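Long-range contact in CG14216 (Drosophila melanogaster, PDB 3P9Y), which probably removes phosphate from the C-terminal domain of RNA polymerase II as a protein phosphatase with a low-molecular-weight PTP-like fold, acting in RNA processing and termination: residues A[36-48]-A[96-109]. The protein carries 2 engineered substitutions. Residues are numbered along the deposited sequence; the frame is centred on the assembly and turned at random.
Sequences NVRSYGTGERVKL and KKCPERFQDTKEQF
Y40 lies across the loop 96-109, with T105 CG2 over one face of its ring near the rim. With CG anti to the carbonyl carbon (chi1 -53°), the ring receives F102 edge-on toward its face in an offset edge-to-face pair, centroids 6.0 Å apart. F109 is a rim neighbour, neither ring lying over the other, and the phenol oxygen sits at the edge of the F109 ring. A tyrosine suits this place because its apolar ring joins an aromatic cluster while its OH accepts a hydrogen bond from T105 OG1 at 3.2 Å and binds a water shared with E100 OE1. The same T105 oxygen accepts from E107 N in an ST turn, which holds the turn T105-E107 against the tyrosine hydroxyl. Replacing Y40 by an alanine is likely to leave a gap between F102 and F109 and to deprive the T105 hydroxyl of its acceptor. K96, extended beyond CG, brings its ammonium to S39 OG (2.8 Å from NZ) and pairs with E100 OE2, whose charge it probably balances; H27 and N19 also bond this serine hydroxyl. At the outer end, the E107 carboxylate stacks over the R38 guanidinium, planes 5° apart, a long, purely electrostatic pair. Backbones join at G41, whose N donates to E100 O and whose O accepts from F102 N (both 2.9 Å). Beyond it, Q103 NE2 reaches a lone pair of T42 O, 3.0 Å away, and R101 NH1 approaches G43 O from above its carbonyl plane. V46 CG2 rests on P99, small apolar groups fitting closely. A single beta bridge and an aromatic cluster thus fasten the loop between helix 85-95 and strand 111-114 alongside edge strand 36-41 of the LMW PTP-like parallel core (order 2-1-3-4), to which antiparallel strand 192-197 is added.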
loop_
_atom_site.group_PDB
_atom_site.type_symbol
_atom_site.label_atom_id
_atom_site.label_comp_id
_atom_site.label_asym_id
_atom_site.label_seq_id
_atom_site.Cartn_x
_atom_site.Cartn_y
_atom_site.Cartn_z
ATOM N N ASN A 36 10.117 -1.724 -8.279
ATOM C CA ASN A 36 9.009 -2.437 -8.901
ATOM C C ASN A 36 7.902 -2.615 -7.870
ATOM O O ASN A 36 7.975 -3.509 -7.035
ATOM C CB ASN A 36 9.493 -3.802 -9.395
ATOM C CG ASN A 36 8.370 -4.665 -9.955
ATOM O OD1 ASN A 36 7.229 -4.225 -10.087
ATOM N ND2 ASN A 36 8.699 -5.906 -10.288
ATOM N N VAL A 37 6.885 -1.762 -7.917
ATOM C CA VAL A 37 5.870 -1.755 -6.871
ATOM C C VAL A 37 4.451 -1.827 -7.438
ATOM O O VAL A 37 4.149 -1.234 -8.477
ATOM C CB VAL A 37 6.025 -0.502 -5.968
ATOM C CG1 VAL A 37 5.988 0.778 -6.805
ATOM C CG2 VAL A 37 4.956 -0.475 -4.876
ATOM N N ARG A 38 3.593 -2.576 -6.747
ATOM C CA ARG A 38 2.163 -2.630 -7.044
ATOM C C ARG A 38 1.415 -2.373 -5.746
ATOM O O ARG A 38 1.975 -2.550 -4.672
ATOM C CB ARG A 38 1.770 -3.995 -7.619
ATOM C CG ARG A 38 2.401 -4.304 -8.964
ATOM C CD ARG A 38 1.853 -5.591 -9.560
ATOM N NE ARG A 38 2.276 -5.780 -10.946
ATOM C CZ ARG A 38 3.447 -6.294 -11.313
ATOM N NH1 ARG A 38 4.333 -6.674 -10.397
ATOM N NH2 ARG A 38 3.735 -6.427 -12.602
ATOM N N SER A 39 0.161 -1.943 -5.834
ATOM C CA SER A 39 -0.603 -1.608 -4.635
ATOM C C SER A 39 -1.990 -2.230 -4.651
ATOM O O SER A 39 -2.565 -2.458 -5.714
ATOM C CB SER A 39 -0.727 -0.089 -4.483
ATOM O OG SER A 39 -1.341 0.489 -5.621
ATOM N N TYR A 40 -2.524 -2.483 -3.459
ATOM C CA TYR A 40 -3.834 -3.105 -3.310
ATOM C C TYR A 40 -4.517 -2.655 -2.018
ATOM O O TYR A 40 -3.884 -2.075 -1.137
ATOM C CB TYR A 40 -3.687 -4.629 -3.296
ATOM C CG TYR A 40 -2.926 -5.176 -4.475
ATOM C CD1 TYR A 40 -3.576 -5.484 -5.661
ATOM C CD2 TYR A 40 -1.556 -5.374 -4.407
ATOM C CE1 TYR A 40 -2.882 -5.976 -6.749
ATOM C CE2 TYR A 40 -0.853 -5.868 -5.486
ATOM C CZ TYR A 40 -1.521 -6.167 -6.655
ATOM O OH TYR A 40 -0.824 -6.657 -7.735
ATOM N N GLY A 41 -5.815 -2.927 -1.920
ATOM C CA GLY A 41 -6.565 -2.741 -0.692
ATOM C C GLY A 41 -7.110 -4.096 -0.280
ATOM O O GLY A 41 -7.124 -5.014 -1.088
ATOM N N THR A 42 -7.556 -4.231 0.964
ATOM C CA THR A 42 -8.046 -5.515 1.460
ATOM C C THR A 42 -9.537 -5.481 1.800
ATOM O O THR A 42 -10.146 -6.521 2.038
ATOM C CB THR A 42 -7.269 -5.969 2.711
ATOM O OG1 THR A 42 -7.268 -4.919 3.686
ATOM C CG2 THR A 42 -5.838 -6.329 2.355
ATOM N N GLY A 43 -10.120 -4.289 1.828
ATOM C CA GLY A 43 -11.534 -4.144 2.123
ATOM C C GLY A 43 -12.418 -4.849 1.108
ATOM O O GLY A 43 -11.971 -5.235 0.030
ATOM N N GLU A 44 -13.686 -5.022 1.458
ATOM C CA GLU A 44 -14.651 -5.600 0.537
ATOM C C GLU A 44 -14.977 -4.580 -0.546
ATOM O O GLU A 44 -15.252 -4.937 -1.688
ATOM C CB GLU A 44 -15.922 -6.013 1.284
ATOM C CG GLU A 44 -15.723 -7.198 2.218
ATOM C CD GLU A 44 -16.966 -7.527 3.027
ATOM O OE1 GLU A 44 -17.856 -6.654 3.149
ATOM O OE2 GLU A 44 -17.049 -8.662 3.548
ATOM N N ARG A 45 -14.929 -3.305 -0.176
ATOM C CA ARG A 45 -15.234 -2.225 -1.105
ATOM C C ARG A 45 -14.350 -1.008 -0.855
ATOM O O ARG A 45 -13.781 -0.844 0.226
ATOM C CB ARG A 45 -16.706 -1.823 -0.972
ATOM C CG ARG A 45 -17.683 -2.943 -1.288
ATOM C CD ARG A 45 -19.106 -2.557 -0.926
ATOM N NE ARG A 45 -20.046 -3.646 -1.181
ATOM C CZ ARG A 45 -21.347 -3.592 -0.909
ATOM N NH1 ARG A 45 -21.874 -2.499 -0.370
ATOM N NH2 ARG A 45 -22.125 -4.632 -1.176
ATOM N N VAL A 46 -14.245 -0.157 -1.869
ATOM C CA VAL A 46 -13.531 1.108 -1.751
ATOM C C VAL A 46 -14.391 2.117 -1.000
ATOM O O VAL A 46 -15.548 2.327 -1.343
ATOM C CB VAL A 46 -13.184 1.673 -3.139
ATOM C CG1 VAL A 46 -12.441 2.994 -3.010
ATOM C CG2 VAL A 46 -12.366 0.661 -3.926
ATOM N N LYS A 47 -13.824 2.745 0.024
ATOM C CA LYS A 47 -14.585 3.645 0.882
ATOM C C LYS A 47 -13.876 4.975 1.095
ATOM O O LYS A 47 -12.800 5.020 1.685
ATOM C CB LYS A 47 -14.839 2.988 2.242
ATOM C CG LYS A 47 -15.756 1.773 2.197
ATOM C CD LYS A 47 -16.153 1.339 3.604
ATOM C CE LYS A 47 -17.252 0.282 3.593
ATOM N NZ LYS A 47 -16.826 -0.998 2.958
ATOM N N LEU A 48 -14.489 6.053 0.617
ATOM C CA LEU A 48 -13.984 7.402 0.848
ATOM C C LEU A 48 -14.928 8.153 1.775
ATOM O O LEU A 48 -16.125 7.881 1.793
ATOM C CB LEU A 48 -13.853 8.169 -0.469
ATOM C CG LEU A 48 -12.729 7.738 -1.407
ATOM C CD1 LEU A 48 -12.954 6.330 -1.912
ATOM C CD2 LEU A 48 -12.615 8.702 -2.575
ATOM N N LYS A 96 -2.488 4.505 -11.979
ATOM C CA LYS A 96 -3.140 3.361 -12.592
ATOM C C LYS A 96 -4.635 3.570 -12.747
ATOM O O LYS A 96 -5.212 4.504 -12.191
ATOM C CB LYS A 96 -2.856 2.084 -11.790
ATOM C CG LYS A 96 -3.416 2.075 -10.368
ATOM C CD LYS A 96 -3.014 0.793 -9.640
ATOM C CE LYS A 96 -3.647 0.680 -8.264
ATOM N NZ LYS A 96 -3.117 -0.511 -7.538
ATOM N N LYS A 97 -5.244 2.669 -13.507
ATOM C CA LYS A 97 -6.635 2.770 -13.914
ATOM C C LYS A 97 -7.591 2.761 -12.731
ATOM O O LYS A 97 -8.480 3.604 -12.642
ATOM C CB LYS A 97 -6.960 1.598 -14.847
ATOM C CG LYS A 97 -8.386 1.553 -15.374
ATOM C CD LYS A 97 -8.693 0.168 -15.943
ATOM C CE LYS A 97 -9.949 0.156 -16.801
ATOM N NZ LYS A 97 -9.731 0.785 -18.136
ATOM N N CYS A 98 -7.417 1.811 -11.818
ATOM C CA CYS A 98 -8.418 1.592 -10.782
ATOM C C CYS A 98 -7.887 0.893 -9.536
ATOM O O CYS A 98 -6.869 0.205 -9.583
ATOM C CB CYS A 98 -9.552 0.741 -11.357
ATOM S SG CYS A 98 -9.014 -0.922 -11.840
ATOM N N PRO A 99 -8.595 1.063 -8.412
ATOM C CA PRO A 99 -8.289 0.323 -7.183
ATOM C C PRO A 99 -8.374 -1.193 -7.395
ATOM O O PRO A 99 -9.296 -1.658 -8.075
ATOM C CB PRO A 99 -9.380 0.763 -6.203
ATOM C CG PRO A 99 -10.221 1.770 -6.897
ATOM C CD PRO A 99 -9.629 2.091 -8.221
ATOM N N GLU A 100 -7.436 -1.943 -6.819
ATOM C CA GLU A 100 -7.401 -3.397 -6.939
ATOM C C GLU A 100 -7.429 -4.036 -5.560
ATOM O O GLU A 100 -6.886 -3.483 -4.605
ATOM C CB GLU A 100 -6.128 -3.831 -7.649
ATOM C CG GLU A 100 -5.825 -3.069 -8.917
ATOM C CD GLU A 100 -4.486 -3.459 -9.493
ATOM O OE1 GLU A 100 -4.368 -4.595 -9.998
ATOM O OE2 GLU A 100 -3.545 -2.642 -9.434
ATOM N N ARG A 101 -8.056 -5.204 -5.467
ATOM C CA ARG A 101 -8.165 -5.927 -4.205
ATOM C C ARG A 101 -7.057 -6.974 -4.147
ATOM O O ARG A 101 -6.840 -7.711 -5.109
ATOM C CB ARG A 101 -9.547 -6.586 -4.080
ATOM C CG ARG A 101 -10.108 -6.590 -2.656
ATOM C CD ARG A 101 -11.530 -7.150 -2.581
ATOM N NE ARG A 101 -11.548 -8.576 -2.252
ATOM C CZ ARG A 101 -11.867 -9.082 -1.060
ATOM N NH1 ARG A 101 -12.218 -8.293 -0.054
ATOM N NH2 ARG A 101 -11.844 -10.391 -0.874
ATOM N N PHE A 102 -6.352 -7.033 -3.023
ATOM C CA PHE A 102 -5.216 -7.934 -2.891
ATOM C C PHE A 102 -5.650 -9.388 -3.004
ATOM O O PHE A 102 -4.949 -10.206 -3.594
ATOM C CB PHE A 102 -4.501 -7.727 -1.552
ATOM C CG PHE A 102 -3.393 -8.715 -1.308
ATOM C CD1 PHE A 102 -2.193 -8.616 -1.992
ATOM C CD2 PHE A 102 -3.559 -9.754 -0.407
ATOM C CE1 PHE A 102 -1.177 -9.531 -1.781
ATOM C CE2 PHE A 102 -2.543 -10.674 -0.189
ATOM C CZ PHE A 102 -1.353 -10.562 -0.877
ATOM N N GLN A 103 -6.809 -9.703 -2.435
ATOM C CA GLN A 103 -7.277 -11.083 -2.355
ATOM C C GLN A 103 -7.621 -11.640 -3.737
ATOM O O GLN A 103 -7.810 -12.845 -3.894
ATOM C CB GLN A 103 -8.497 -11.182 -1.434
ATOM C CG GLN A 103 -8.217 -10.889 0.043
ATOM C CD GLN A 103 -8.483 -9.440 0.428
ATOM O OE1 GLN A 103 -8.230 -8.518 -0.350
ATOM N NE2 GLN A 103 -8.988 -9.233 1.639
ATOM N N ASP A 104 -7.695 -10.764 -4.736
ATOM C CA ASP A 104 -8.059 -11.180 -6.090
ATOM C C ASP A 104 -6.892 -11.131 -7.073
ATOM O O ASP A 104 -7.057 -11.459 -8.246
ATOM C CB ASP A 104 -9.205 -10.311 -6.619
ATOM C CG ASP A 104 -10.480 -10.481 -5.818
ATOM O OD1 ASP A 104 -10.859 -11.639 -5.545
ATOM O OD2 ASP A 104 -11.104 -9.461 -5.451
ATOM N N THR A 105 -5.713 -10.733 -6.609
ATOM C CA THR A 105 -4.565 -10.632 -7.504
ATOM C C THR A 105 -3.837 -11.963 -7.642
ATOM O O THR A 105 -3.811 -12.768 -6.716
ATOM C CB THR A 105 -3.554 -9.563 -7.035
ATOM O OG1 THR A 105 -2.611 -9.306 -8.082
ATOM C CG2 THR A 105 -2.810 -10.022 -5.791
ATOM N N LYS A 106 -3.240 -12.174 -8.810
ATOM C CA LYS A 106 -2.449 -13.368 -9.079
ATOM C C LYS A 106 -0.955 -13.039 -9.106
ATOM O O LYS A 106 -0.119 -13.925 -9.273
ATOM C CB LYS A 106 -2.875 -13.984 -10.415
ATOM C CG LYS A 106 -4.332 -14.434 -10.446
ATOM C CD LYS A 106 -4.567 -15.616 -9.508
ATOM C CE LYS A 106 -5.782 -15.398 -8.615
ATOM N NZ LYS A 106 -7.058 -15.301 -9.386
ATOM N N GLU A 107 -0.622 -11.763 -8.942
ATOM C CA GLU A 107 0.775 -11.348 -8.893
ATOM C C GLU A 107 1.440 -11.903 -7.638
ATOM O O GLU A 107 0.784 -12.099 -6.614
ATOM C CB GLU A 107 0.884 -9.820 -8.897
ATOM C CG GLU A 107 0.199 -9.142 -10.074
ATOM C CD GLU A 107 0.879 -9.434 -11.400
ATOM O OE1 GLU A 107 2.059 -9.845 -11.396
ATOM O OE2 GLU A 107 0.232 -9.245 -12.451
ATOM N N GLN A 108 2.743 -12.144 -7.720
ATOM C CA GLN A 108 3.515 -12.593 -6.568
ATOM C C GLN A 108 4.598 -11.577 -6.221
ATOM O O GLN A 108 5.043 -10.814 -7.077
ATOM C CB GLN A 108 4.145 -13.952 -6.855
ATOM C CG GLN A 108 3.125 -15.029 -7.166
ATOM C CD GLN A 108 3.744 -16.404 -7.211
ATOM O OE1 GLN A 108 4.962 -16.543 -7.301
ATOM N NE2 GLN A 108 2.907 -17.433 -7.144
ATOM N N PHE A 109 5.024 -11.573 -4.963
ATOM C CA PHE A 109 5.947 -10.552 -4.481
ATOM C C PHE A 109 7.004 -11.127 -3.553
ATOM O O PHE A 109 6.816 -12.182 -2.956
ATOM C CB PHE A 109 5.166 -9.459 -3.752
ATOM C CG PHE A 109 4.033 -8.891 -4.556
ATOM C CD1 PHE A 109 4.259 -7.881 -5.475
ATOM C CD2 PHE A 109 2.744 -9.377 -4.401
ATOM C CE1 PHE A 109 3.214 -7.361 -6.227
ATOM C CE2 PHE A 109 1.697 -8.859 -5.146
ATOM C CZ PHE A 109 1.934 -7.850 -6.060
HETATM O O HOH W 1 -0.713 -1.767 -8.703
HETATM O O HOH W 2 -2.192 -5.969 -10.206
#